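Local coordinates for protein nucleocapsid (PDB 4AKL) that probably packages the viral genome by binding single- and double-stranded RNA, and probably also cuts double-stranded DNA without sequence specificity, at residues K357-L362 with A378-G383; D28-S33 with T420-P425; S33-E38 with I413-T418. All blocks are in the same frame, centred on the assembly; numbering follows the deposited sequence.

Contact 1: K357-L362 with A378-G383; sequences KKLYEL and AVLTAG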
ATOM      1  N   LYS A 357       6.233  21.681  11.588  1.00 29.02           N
ATOM      2  CA  LYS A 357       6.298  20.999  12.859  1.00 29.09           C
ATOM      3  C   LYS A 357       5.193  20.001  12.962  1.00 28.66           C
ATOM      4  O   LYS A 357       5.404  18.926  13.574  1.00 28.36           O
ATOM      5  CB  LYS A 357       6.256  21.994  14.045  1.00 30.74           C
ATOM      6  CG  LYS A 357       7.661  22.575  14.356  1.00 32.04           C
ATOM      7  CD  LYS A 357       7.645  23.626  15.447  1.00 34.59           C
ATOM      8  CE  LYS A 357       9.022  24.294  15.576  1.00 34.99           C
ATOM      9  NZ  LYS A 357       9.209  25.411  14.637  1.00 33.37           N
ATOM     10  N   LYS A 358       4.030  20.319  12.384  1.00 28.77           N
ATOM     11  CA  LYS A 358       2.901  19.384  12.425  1.00 29.34           C
ATOM     12  C   LYS A 358       3.216  18.138  11.620  1.00 27.86           C
ATOM     13  O   LYS A 358       2.835  17.094  12.026  1.00 27.55           O
ATOM     14  CB  LYS A 358       1.581  20.037  11.972  1.00 30.11           C
ATOM     15  CG  LYS A 358       1.130  21.134  12.883  1.00 34.43           C
ATOM     16  CD  LYS A 358      -0.086  21.810  12.304  1.00 39.02           C
ATOM     17  CE  LYS A 358      -0.490  23.037  13.079  1.00 42.38           C
ATOM     18  NZ  LYS A 358      -1.035  24.084  12.115  1.00 45.28           N
ATOM     19  N   LEU A 359       3.931  18.258  10.491  1.00 27.26           N
ATOM     20  CA  LEU A 359       4.321  17.063   9.733  1.00 26.58           C
ATOM     21  C   LEU A 359       5.357  16.287  10.566  1.00 26.96           C
ATOM     22  O   LEU A 359       5.342  15.063  10.607  1.00 25.67           O
ATOM     23  CB  LEU A 359       4.940  17.424   8.364  1.00 26.10           C
ATOM     24  CG  LEU A 359       5.016  16.270   7.360  1.00 25.80           C
ATOM     25  CD1 LEU A 359       3.592  15.828   6.851  1.00 23.74           C
ATOM     26  CD2 LEU A 359       5.913  16.616   6.173  1.00 26.85           C
ATOM     27  N   TYR A 360       6.265  17.024  11.224  1.00 27.30           N
ATOM     28  CA  TYR A 360       7.337  16.389  11.961  1.00 27.59           C
ATOM     29  C   TYR A 360       6.756  15.513  13.068  1.00 27.79           C
ATOM     30  O   TYR A 360       7.235  14.387  13.290  1.00 27.74           O
ATOM     31  CB  TYR A 360       8.283  17.426  12.619  1.00 28.86           C
ATOM     32  CG  TYR A 360       9.532  16.820  13.264  1.00 29.54           C
ATOM     33  CD1 TYR A 360       9.472  16.195  14.542  1.00 30.84           C
ATOM     34  CD2 TYR A 360      10.750  16.859  12.613  1.00 31.81           C
ATOM     35  CE1 TYR A 360      10.611  15.607  15.124  1.00 31.93           C
ATOM     36  CE2 TYR A 360      11.938  16.281  13.214  1.00 33.17           C
ATOM     37  CZ  TYR A 360      11.859  15.667  14.456  1.00 33.02           C
ATOM     38  OH  TYR A 360      13.013  15.112  15.044  1.00 31.89           O
ATOM     39  N   GLU A 361       5.740  16.005  13.747  1.00 28.28           N
ATOM     40  CA  GLU A 361       5.165  15.267  14.878  0.60 28.83           C
ATOM     41  C   GLU A 361       4.511  13.946  14.472  1.00 28.20           C
ATOM     42  O   GLU A 361       4.310  13.076  15.323  1.00 28.89           O
ATOM     43  CB  GLU A 361       4.200  16.120  15.644  0.60 29.61           C
ATOM     44  CG  GLU A 361       3.670  15.517  16.968  0.60 31.59           C
ATOM     45  CD  GLU A 361       4.752  15.254  18.090  0.60 32.59           C
ATOM     46  OE1 GLU A 361       5.991  15.201  17.830  0.60 32.66           O
ATOM     47  OE2 GLU A 361       4.327  15.090  19.235  0.60 33.08           O
ATOM     48  N   LEU A 362       4.221  13.797  13.193  1.00 27.12           N
ATOM     49  CA  LEU A 362       3.731  12.521  12.654  1.00 27.46           C
ATOM     50  C   LEU A 362       4.816  11.393  12.567  1.00 27.02           C
ATOM     51  O   LEU A 362       4.488  10.197  12.590  1.00 26.99           O
ATOM     52  CB  LEU A 362       3.070  12.742  11.302  1.00 25.77           C
ATOM     53  CG  LEU A 362       1.975  13.799  11.252  1.00 27.21           C
ATOM     54  CD1 LEU A 362       1.426  13.899   9.813  1.00 24.69           C
ATOM     55  CD2 LEU A 362       0.858  13.539  12.279  1.00 27.11           C
ATOM     56  N   ALA A 378      -0.608   4.237   7.340  1.00 26.55           N
ATOM     57  CA  ALA A 378      -0.949   5.656   7.459  1.00 26.56           C
ATOM     58  C   ALA A 378       0.025   6.372   8.385  1.00 25.89           C
ATOM     59  O   ALA A 378      -0.181   7.547   8.646  1.00 26.19           O
ATOM     60  CB  ALA A 378      -2.341   5.818   7.979  1.00 26.54           C
ATOM     61  N   VAL A 379       1.060   5.671   8.870  1.00 25.95           N
ATOM     62  CA  VAL A 379       2.032   6.256   9.783  1.00 26.18           C
ATOM     63  C   VAL A 379       3.271   6.757   9.014  1.00 25.94           C
ATOM     64  O   VAL A 379       3.922   5.990   8.277  1.00 26.37           O
ATOM     65  CB  VAL A 379       2.437   5.274  10.890  1.00 27.01           C
ATOM     66  CG1 VAL A 379       3.502   5.907  11.881  1.00 27.21           C
ATOM     67  CG2 VAL A 379       1.188   4.797  11.644  1.00 26.12           C
ATOM     68  N   LEU A 380       3.559   8.050   9.160  1.00 25.33           N
ATOM     69  CA  LEU A 380       4.725   8.679   8.557  1.00 25.27           C
ATOM     70  C   LEU A 380       6.037   8.289   9.227  1.00 25.51           C
ATOM     71  O   LEU A 380       6.076   8.003  10.406  1.00 26.16           O
ATOM     72  CB  LEU A 380       4.580  10.194   8.560  1.00 25.54           C
ATOM     73  CG  LEU A 380       5.591  10.999   7.707  1.00 25.57           C
ATOM     74  CD1 LEU A 380       5.562  10.579   6.209  1.00 23.45           C
ATOM     75  CD2 LEU A 380       5.302  12.477   7.825  1.00 27.76           C
ATOM     76  N   THR A 381       7.088   8.260   8.426  1.00 25.94           N
ATOM     77  CA  THR A 381       8.479   8.076   8.857  1.00 26.47           C
ATOM     78  C   THR A 381       9.342   8.918   7.914  1.00 26.82           C
ATOM     79  O   THR A 381       8.864   9.362   6.839  1.00 25.71           O
ATOM     80  CB  THR A 381       9.030   6.604   8.741  1.00 27.11           C
ATOM     81  OG1 THR A 381       8.963   6.190   7.383  1.00 25.59           O
ATOM     82  CG2 THR A 381       8.263   5.628   9.604  1.00 26.60           C
ATOM     83  N   ALA A 382      10.609   9.137   8.311  1.00 27.35           N
ATOM     84  CA  ALA A 382      11.561   9.864   7.472  1.00 28.20           C
ATOM     85  C   ALA A 382      11.635   9.178   6.100  1.00 28.33           C
ATOM     86  O   ALA A 382      11.568   9.843   5.099  1.00 28.44           O
ATOM     87  CB  ALA A 382      12.997   9.969   8.160  1.00 28.48           C
ATOM     88  N   GLY A 383      11.721   7.844   6.065  1.00 29.11           N
ATOM     89  CA  GLY A 383      11.776   7.128   4.821  1.00 29.34           C
ATOM     90  C   GLY A 383      10.480   7.229   4.003  1.00 29.89           C
ATOM     91  O   GLY A 383      10.537   7.146   2.790  1.00 31.75           O
TER
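L362 and L380 bring the backbones of 357-362 and 378-383 to within 5.7 Å, CA to CA, where the chain leaving helix 355-360 meets the extended loop that leads into helix 385-392. L380 supplies about half of the buried surface. It reaches L359 through CD2: a chi1 of -168° sets CG opposite the backbone N, and a chi2 of 58° orients the two methyls. CD2 sits 3.8 Å from L359 CG and comes about as close to L359 CD1. The two leucines cross at about a right angle, with one branch of L380 against CG and CD1 of L359. The same methyl also lies 3.8 Å from the carbonyl oxygen L359 O, which accepts the backbone N of L362 within the turn. L362 meets L380 nearer the backbone, CB against CB at 4.0 Å, and V379 only grazes its carbonyl through CG1. W313 of helix 306-316 packs on both L359 and L380, while I385 and M388 of helix 385-392 add to the cover over L359. L362 O and L380 O approach to 3.5 Å; as two acceptors they cannot bond each other. The chemistry is therefore that of a buried leucine cluster with no hydrogen bond between its two segments, which Y110 OH ties together by bonding to both L362 O and L380 N.

Contact 2: D28-S33 with T420-P425; sequences DTYTNS and TETNNP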
ATOM      1  N   ASP A  28       8.930   8.896 -23.966  1.00 53.85           N
ATOM      2  CA  ASP A  28       8.506   7.675 -23.297  1.00 52.66           C
ATOM      3  C   ASP A  28       9.287   6.462 -23.782  1.00 53.32           C
ATOM      4  O   ASP A  28       8.811   5.327 -23.710  1.00 53.12           O
ATOM      5  CB  ASP A  28       6.983   7.493 -23.468  1.00 53.07           C
ATOM      6  CG  ASP A  28       6.560   7.144 -24.887  1.00 55.39           C
ATOM      7  OD1 ASP A  28       7.349   7.268 -25.876  1.00 56.53           O
ATOM      8  OD2 ASP A  28       5.398   6.739 -24.989  1.00 54.33           O
ATOM      9  N   THR A  29      10.494   6.720 -24.277  1.00 54.38           N
ATOM     10  CA  THR A  29      11.397   5.674 -24.744  1.00 55.16           C
ATOM     11  C   THR A  29      11.625   4.650 -23.630  1.00 52.71           C
ATOM     12  O   THR A  29      11.527   3.438 -23.853  1.00 53.02           O
ATOM     13  CB  THR A  29      12.782   6.262 -25.137  1.00 56.01           C
ATOM     14  OG1 THR A  29      12.600   7.513 -25.810  1.00 58.94           O
ATOM     15  CG2 THR A  29      13.550   5.304 -26.039  1.00 57.77           C
ATOM     16  N   TYR A  30      11.936   5.147 -22.436  1.00 50.17           N
ATOM     17  CA  TYR A  30      12.294   4.268 -21.295  1.00 48.31           C
ATOM     18  C   TYR A  30      11.311   4.291 -20.170  1.00 45.92           C
ATOM     19  O   TYR A  30      11.549   3.626 -19.167  1.00 44.73           O
ATOM     20  CB  TYR A  30      13.696   4.635 -20.751  1.00 47.81           C
ATOM     21  CG  TYR A  30      14.741   4.565 -21.829  1.00 50.40           C
ATOM     22  CD1 TYR A  30      15.140   3.337 -22.337  1.00 52.11           C
ATOM     23  CD2 TYR A  30      15.305   5.709 -22.352  1.00 51.98           C
ATOM     24  CE1 TYR A  30      16.082   3.245 -23.324  1.00 55.33           C
ATOM     25  CE2 TYR A  30      16.266   5.633 -23.372  1.00 55.02           C
ATOM     26  CZ  TYR A  30      16.648   4.403 -23.844  1.00 56.22           C
ATOM     27  OH  TYR A  30      17.594   4.316 -24.845  1.00 60.47           O
ATOM     28  N   THR A  31      10.214   5.040 -20.321  1.00 45.52           N
ATOM     29  CA  THR A  31       9.225   5.179 -19.277  1.00 43.85           C
ATOM     30  C   THR A  31       7.847   4.883 -19.794  1.00 44.49           C
ATOM     31  O   THR A  31       7.582   5.133 -20.947  1.00 46.23           O
ATOM     32  CB  THR A  31       9.212   6.587 -18.703  1.00 42.79           C
ATOM     33  OG1 THR A  31       9.073   7.538 -19.753  1.00 45.61           O
ATOM     34  CG2 THR A  31      10.497   6.881 -17.960  1.00 41.61           C
ATOM     35  N   ASN A  32       6.983   4.357 -18.923  1.00 43.47           N
ATOM     36  CA  ASN A  32       5.582   4.024 -19.259  1.00 44.48           C
ATOM     37  C   ASN A  32       4.797   5.262 -19.536  1.00 44.65           C
ATOM     38  O   ASN A  32       4.075   5.349 -20.517  1.00 45.12           O
ATOM     39  CB  ASN A  32       4.891   3.242 -18.140  1.00 43.87           C
ATOM     40  CG  ASN A  32       5.541   1.885 -17.879  1.00 44.15           C
ATOM     41  OD1 ASN A  32       6.008   1.223 -18.810  1.00 46.36           O
ATOM     42  ND2 ASN A  32       5.564   1.473 -16.618  1.00 42.69           N
ATOM     43  N   SER A  33       4.958   6.239 -18.665  1.00 42.92           N
ATOM     44  CA  SER A  33       4.304   7.502 -18.851  1.00 43.53           C
ATOM     45  C   SER A  33       5.387   8.480 -19.326  1.00 43.79           C
ATOM     46  O   SER A  33       6.528   8.353 -18.958  1.00 42.84           O
ATOM     47  CB  SER A  33       3.611   7.878 -17.533  1.00 41.94           C
ATOM     48  OG  SER A  33       2.767   8.970 -17.661  1.00 42.20           O
ATOM     49  N   THR A 420      10.739  -6.172 -22.807  1.00 65.06           N
ATOM     50  CA  THR A 420      12.034  -6.672 -23.331  1.00 66.73           C
ATOM     51  C   THR A 420      12.577  -5.827 -24.481  1.00 68.17           C
ATOM     52  O   THR A 420      13.771  -5.894 -24.748  1.00 69.27           O
ATOM     53  CB  THR A 420      11.969  -8.141 -23.751  1.00 68.77           C
ATOM     54  OG1 THR A 420      11.252  -8.882 -22.767  1.00 68.45           O
ATOM     55  CG2 THR A 420      13.389  -8.742 -23.898  1.00 69.61           C
ATOM     56  N   GLU A 421      11.728  -5.031 -25.150  1.00 68.79           N
ATOM     57  CA  GLU A 421      12.188  -4.121 -26.231  1.00 69.95           C
ATOM     58  C   GLU A 421      13.229  -3.114 -25.699  1.00 68.17           C
ATOM     59  O   GLU A 421      14.139  -2.714 -26.431  1.00 69.52           O
ATOM     60  CB  GLU A 421      11.035  -3.363 -26.874  1.00 70.77           C
ATOM     61  CG  GLU A 421      10.033  -4.244 -27.664  1.00 73.96           C
ATOM     62  CD  GLU A 421       8.903  -4.835 -26.805  1.00 74.06           C
ATOM     63  OE1 GLU A 421       9.019  -4.914 -25.543  1.00 71.60           O
ATOM     64  OE2 GLU A 421       7.889  -5.226 -27.418  1.00 76.52           O
ATOM     65  N   THR A 422      13.067  -2.715 -24.433  1.00 64.94           N
ATOM     66  CA  THR A 422      14.046  -1.904 -23.706  1.00 62.85           C
ATOM     67  C   THR A 422      14.810  -2.726 -22.644  1.00 60.75           C
ATOM     68  O   THR A 422      15.555  -2.174 -21.882  1.00 59.70           O
ATOM     69  CB  THR A 422      13.356  -0.696 -23.015  1.00 61.13           C
ATOM     70  OG1 THR A 422      12.269  -1.168 -22.226  1.00 60.25           O
ATOM     71  CG2 THR A 422      12.829   0.285 -24.036  1.00 62.71           C
ATOM     72  N   ASN A 423      14.636  -4.040 -22.608  1.00 60.47           N
ATOM     73  CA  ASN A 423      15.307  -4.927 -21.606  1.00 58.89           C
ATOM     74  C   ASN A 423      15.102  -4.581 -20.115  1.00 55.21           C
ATOM     75  O   ASN A 423      16.027  -4.655 -19.281  1.00 54.78           O
ATOM     76  CB  ASN A 423      16.807  -5.135 -21.968  1.00 60.41           C
ATOM     77  CG  ASN A 423      17.055  -6.440 -22.699  1.00 63.63           C
ATOM     78  OD1 ASN A 423      18.143  -6.990 -22.613  1.00 67.68           O
ATOM     79  ND2 ASN A 423      16.046  -6.949 -23.416  1.00 65.81           N
ATOM     80  N   ASN A 424      13.870  -4.215 -19.798  1.00 52.54           N
ATOM     81  CA  ASN A 424      13.421  -4.008 -18.440  1.00 49.04           C
ATOM     82  C   ASN A 424      14.332  -3.068 -17.597  1.00 46.60           C
ATOM     83  O   ASN A 424      14.921  -3.479 -16.603  1.00 45.19           O
ATOM     84  CB  ASN A 424      13.192  -5.383 -17.775  1.00 48.69           C
ATOM     85  CG  ASN A 424      12.342  -5.288 -16.502  1.00 46.77           C
ATOM     86  OD1 ASN A 424      12.133  -4.203 -15.996  1.00 41.98           O
ATOM     87  ND2 ASN A 424      11.850  -6.433 -15.996  1.00 45.01           N
ATOM     88  N   PRO A 425      14.426  -1.794 -18.004  1.00 45.37           N
ATOM     89  CA  PRO A 425      15.214  -0.864 -17.250  1.00 44.00           C
ATOM     90  C   PRO A 425      14.679  -0.653 -15.841  1.00 41.63           C
ATOM     91  O   PRO A 425      15.420  -0.198 -15.018  1.00 40.54           O
ATOM     92  CB  PRO A 425      15.111   0.442 -18.082  1.00 44.42           C
ATOM     93  CG  PRO A 425      13.920   0.301 -18.781  1.00 45.26           C
ATOM     94  CD  PRO A 425      13.852  -1.122 -19.169  1.00 46.54           C
TER
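The Y30 ring takes a methyl of its own neighbour on one face, CG2 of T29 lying 3.8 Å above the plane and offset toward the rim, while the methyl of T422 reaches the ring obliquely from the other segment. That second methyl, T422 CG2, is 4.2 Å from Y30 CD1, and the two side chains are inclined to each other without stacking. It comes nearer to the backbone, 3.4 Å from T29 O, so the threonine methyl touches both the carbonyl of one residue and the ring of the next. T422 CB points toward 28-33; with chi1 at 53°, OG1 sits between the backbone N and the carbonyl carbon, which puts CG2 anti to the carbonyl carbon, against T29 O. OG1 itself bonds to N419 OD1. Farther along, the ring of P425 offers CG to Y30 O at 4.1 Å, a light touch on a carbonyl that is already paired with the backbone of R417. No hydrogen bond joins the two segments directly, and each is braced internally or by its neighbours. N423 ND2 donates to T420 O at 2.8 Å, in the carbonyl plane and on a lone pair, though the N-H is bent to 141°. In the other segment, T31 OG1 donates to S33 O at 2.8 Å. N424, with OD1 on the backbone N of A427 and ND2 on K157 O, is the N-cap of helix 425-440. Together N424 and P425 form a capped helix start, and the turn before it packs through T422 on the loop 28-33.

Contact 3: S33-E38 with I413-T418; sequences SYSFCE and ILNLRT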
ATOM      1  N   SER A  33       4.958   6.239 -18.665  1.00 42.92           N
ATOM      2  CA  SER A  33       4.304   7.502 -18.851  1.00 43.53           C
ATOM      3  C   SER A  33       5.387   8.480 -19.326  1.00 43.79           C
ATOM      4  O   SER A  33       6.528   8.353 -18.958  1.00 42.84           O
ATOM      5  CB  SER A  33       3.611   7.878 -17.533  1.00 41.94           C
ATOM      6  OG  SER A  33       2.767   8.970 -17.661  1.00 42.20           O
ATOM      7  N   TYR A  34       5.029   9.425 -20.203  1.00 45.90           N
ATOM      8  CA  TYR A  34       5.980  10.447 -20.687  1.00 46.47           C
ATOM      9  C   TYR A  34       6.724  11.141 -19.511  1.00 45.07           C
ATOM     10  O   TYR A  34       6.133  11.463 -18.458  1.00 43.12           O
ATOM     11  CB  TYR A  34       5.275  11.481 -21.524  1.00 48.37           C
ATOM     12  CG  TYR A  34       5.091  11.099 -22.995  1.00 51.04           C
ATOM     13  CD1 TYR A  34       6.125  11.228 -23.891  1.00 53.15           C
ATOM     14  CD2 TYR A  34       3.873  10.621 -23.467  1.00 52.75           C
ATOM     15  CE1 TYR A  34       5.959  10.885 -25.267  1.00 55.94           C
ATOM     16  CE2 TYR A  34       3.683  10.279 -24.803  1.00 55.34           C
ATOM     17  CZ  TYR A  34       4.725  10.407 -25.697  1.00 57.50           C
ATOM     18  OH  TYR A  34       4.522  10.063 -27.023  1.00 61.29           O
ATOM     19  N   SER A  35       8.017  11.357 -19.717  1.00 45.63           N
ATOM     20  CA  SER A  35       8.891  11.850 -18.695  1.00 44.54           C
ATOM     21  C   SER A  35      10.080  12.552 -19.307  1.00 46.32           C
ATOM     22  O   SER A  35      10.172  12.716 -20.544  1.00 48.65           O
ATOM     23  CB  SER A  35       9.388  10.662 -17.856  1.00 43.12           C
ATOM     24  OG  SER A  35      10.366   9.959 -18.559  1.00 44.28           O
ATOM     25  N   PHE A  36      11.002  12.976 -18.450  1.00 45.98           N
ATOM     26  CA  PHE A  36      12.253  13.628 -18.901  1.00 47.51           C
ATOM     27  C   PHE A  36      13.390  12.624 -19.171  1.00 48.36           C
ATOM     28  O   PHE A  36      14.535  13.032 -19.443  1.00 49.33           O
ATOM     29  CB  PHE A  36      12.691  14.695 -17.868  1.00 46.64           C
ATOM     30  CG  PHE A  36      11.904  15.965 -17.953  1.00 46.42           C
ATOM     31  CD1 PHE A  36      12.214  16.913 -18.919  1.00 47.87           C
ATOM     32  CD2 PHE A  36      10.852  16.207 -17.073  1.00 45.58           C
ATOM     33  CE1 PHE A  36      11.497  18.078 -19.010  1.00 48.91           C
ATOM     34  CE2 PHE A  36      10.104  17.376 -17.143  1.00 45.78           C
ATOM     35  CZ  PHE A  36      10.412  18.321 -18.117  1.00 47.42           C
ATOM     36  N   CYS A  37      13.079  11.328 -19.132  1.00 48.69           N
ATOM     37  CA  CYS A  37      14.112  10.285 -19.202  1.00 49.69           C
ATOM     38  C   CYS A  37      14.604   9.983 -20.624  1.00 52.24           C
ATOM     39  O   CYS A  37      13.949   9.277 -21.386  1.00 53.22           O
ATOM     40  CB  CYS A  37      13.620   8.982 -18.521  1.00 48.33           C
ATOM     41  SG  CYS A  37      14.890   7.757 -18.241  1.00 48.81           S
ATOM     42  N   GLU A  38      15.781  10.512 -20.950  1.00 53.82           N
ATOM     43  CA  GLU A  38      16.442  10.239 -22.248  1.00 56.57           C
ATOM     44  C   GLU A  38      17.347   9.011 -22.288  1.00 56.46           C
ATOM     45  O   GLU A  38      17.722   8.569 -23.355  1.00 58.72           O
ATOM     46  CB  GLU A  38      17.223  11.457 -22.699  1.00 58.16           C
ATOM     47  CG  GLU A  38      16.330  12.444 -23.462  1.00 61.66           C
ATOM     48  CD  GLU A  38      17.001  13.764 -23.660  1.00 65.76           C
ATOM     49  OE1 GLU A  38      17.981  14.047 -22.914  1.00 67.67           O
ATOM     50  OE2 GLU A  38      16.562  14.519 -24.545  1.00 68.93           O
ATOM     51  N   ILE A 413      10.803   5.207 -10.074  1.00 32.67           N
ATOM     52  CA  ILE A 413      11.302   3.957 -10.652  1.00 34.04           C
ATOM     53  C   ILE A 413      10.225   3.080 -11.275  1.00 34.83           C
ATOM     54  O   ILE A 413      10.488   2.408 -12.272  1.00 36.15           O
ATOM     55  CB  ILE A 413      12.131   3.133  -9.572  1.00 33.44           C
ATOM     56  CG1 ILE A 413      13.516   3.700  -9.455  1.00 33.93           C
ATOM     57  CG2 ILE A 413      12.356   1.744  -9.989  1.00 36.05           C
ATOM     58  CD1 ILE A 413      14.262   3.323  -8.136  1.00 34.53           C
ATOM     59  N   LEU A 414       9.018   3.071 -10.700  1.00 34.54           N
ATOM     60  CA  LEU A 414       7.931   2.256 -11.204  1.00 35.57           C
ATOM     61  C   LEU A 414       7.401   2.758 -12.564  1.00 36.67           C
ATOM     62  O   LEU A 414       6.681   2.047 -13.224  1.00 37.76           O
ATOM     63  CB  LEU A 414       6.782   2.224 -10.184  1.00 35.02           C
ATOM     64  CG  LEU A 414       7.103   1.464  -8.907  1.00 33.96           C
ATOM     65  CD1 LEU A 414       5.952   1.573  -7.940  1.00 30.75           C
ATOM     66  CD2 LEU A 414       7.457  -0.006  -9.198  1.00 34.80           C
ATOM     67  N   ASN A 415       7.750   3.990 -12.934  1.00 36.59           N
ATOM     68  CA  ASN A 415       7.533   4.514 -14.289  1.00 37.77           C
ATOM     69  C   ASN A 415       8.568   3.993 -15.317  1.00 39.21           C
ATOM     70  O   ASN A 415       8.383   4.191 -16.513  1.00 39.99           O
ATOM     71  CB  ASN A 415       7.540   6.043 -14.277  1.00 37.27           C
ATOM     72  CG  ASN A 415       6.990   6.640 -15.546  1.00 39.04           C
ATOM     73  OD1 ASN A 415       6.049   6.085 -16.160  1.00 38.91           O
ATOM     74  ND2 ASN A 415       7.563   7.750 -15.968  1.00 36.57           N
ATOM     75  N   LEU A 416       9.652   3.343 -14.865  1.00 39.07           N
ATOM     76  CA  LEU A 416      10.631   2.767 -15.808  1.00 40.88           C
ATOM     77  C   LEU A 416      10.010   1.529 -16.421  1.00 42.40           C
ATOM     78  O   LEU A 416       9.401   0.738 -15.681  1.00 41.09           O
ATOM     79  CB  LEU A 416      11.956   2.390 -15.151  1.00 40.14           C
ATOM     80  CG  LEU A 416      12.920   3.539 -14.852  1.00 39.67           C
ATOM     81  CD1 LEU A 416      14.010   3.067 -13.907  1.00 37.30           C
ATOM     82  CD2 LEU A 416      13.527   4.167 -16.143  1.00 39.91           C
ATOM     83  N   ARG A 417      10.182   1.357 -17.748  1.00 44.39           N
ATOM     84  CA  ARG A 417       9.555   0.226 -18.468  1.00 46.97           C
ATOM     85  C   ARG A 417      10.075  -1.101 -17.973  1.00 47.64           C
ATOM     86  O   ARG A 417      11.198  -1.190 -17.480  1.00 47.19           O
ATOM     87  CB  ARG A 417       9.769   0.318 -20.012  1.00 48.81           C
ATOM     88  CG  ARG A 417       8.993   1.449 -20.683  1.00 49.70           C
ATOM     89  CD  ARG A 417       9.216   1.527 -22.185  1.00 53.28           C
ATOM     90  NE  ARG A 417       8.418   2.611 -22.795  1.00 54.62           N
ATOM     91  CZ  ARG A 417       7.111   2.543 -23.111  1.00 56.18           C
ATOM     92  NH1 ARG A 417       6.383   1.428 -22.904  1.00 55.48           N
ATOM     93  NH2 ARG A 417       6.512   3.618 -23.646  1.00 57.61           N
ATOM     94  N   THR A 418       9.244  -2.124 -18.104  1.00 49.60           N
ATOM     95  CA  THR A 418       9.618  -3.480 -17.774  1.00 50.96           C
ATOM     96  C   THR A 418       9.723  -4.385 -19.008  1.00 54.53           C
ATOM     97  O   THR A 418      10.099  -5.532 -18.871  1.00 55.26           O
ATOM     98  CB  THR A 418       8.612  -4.115 -16.777  1.00 50.73           C
ATOM     99  OG1 THR A 418       7.289  -4.077 -17.322  1.00 50.38           O
ATOM    100  CG2 THR A 418       8.650  -3.358 -15.391  1.00 47.74           C
TER
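An ST turn at S35 shapes the N-terminal loop 33-38 where it meets the 3-10 segment that ends at N415, in this largely helical nucleocapsid fold. The side-chain amide of N415 pairs with both backbone polar atoms of S33. S33 N donates to N415 OD1 at 2.7 Å, nearly straight at 159° and in the carbonyl plane on a lone pair. N415 ND2 returns a longer bond of 3.2 Å to S33 O, which lies close to the plane of the amide although the donor is tilted from that of the S33 carbonyl. Two bonds to the two ends of one residue fix the rotation of the amide, and CG, anti to the N415 backbone N at chi1 -166°, brings the amide to S33. ND2 has a further partner in C74 O, so both amide atoms of this buried side chain are satisfied. The S33 hydroxyl turns instead to E79. Next to this pair of bonds, S35 CB rests 3.9 Å from N415 ND2, and the S35 hydroxyl, which also bonds to T31 OG1, accepts C37 N at 3.1 Å to close the ST turn. C37, the donor of this turn, has its CB directed toward 413-418 and meets L416, a leucine that also packs on C426 and T429 of helix 425-440. There the contact ends in a loose apolar touch, C37 SG to L416 CD2 at 4.4 Å.

Contacts 2 and 3 form one continuous seam between the N-terminal loop and the chain leading into helix 425-440; their centres are about 7 Å apart, they share S33, and backbone hydrogen bonds of N32 with N415 and of Y30 with R417 join them. Within that seam contact 3 is buried and polar, relying on directed amide bonds, whereas contact 2 is partly exposed and depends on methyl and ring touches. Contact 1 stands apart, its centre about 28 Å from that of contact 3 and 34 Å from that of contact 2. Also buried, it has no hydrogen bond across its segments, rests on leucine side chains and closes a short local loop, whereas the other two join regions nearly 400 residues apart in sequence.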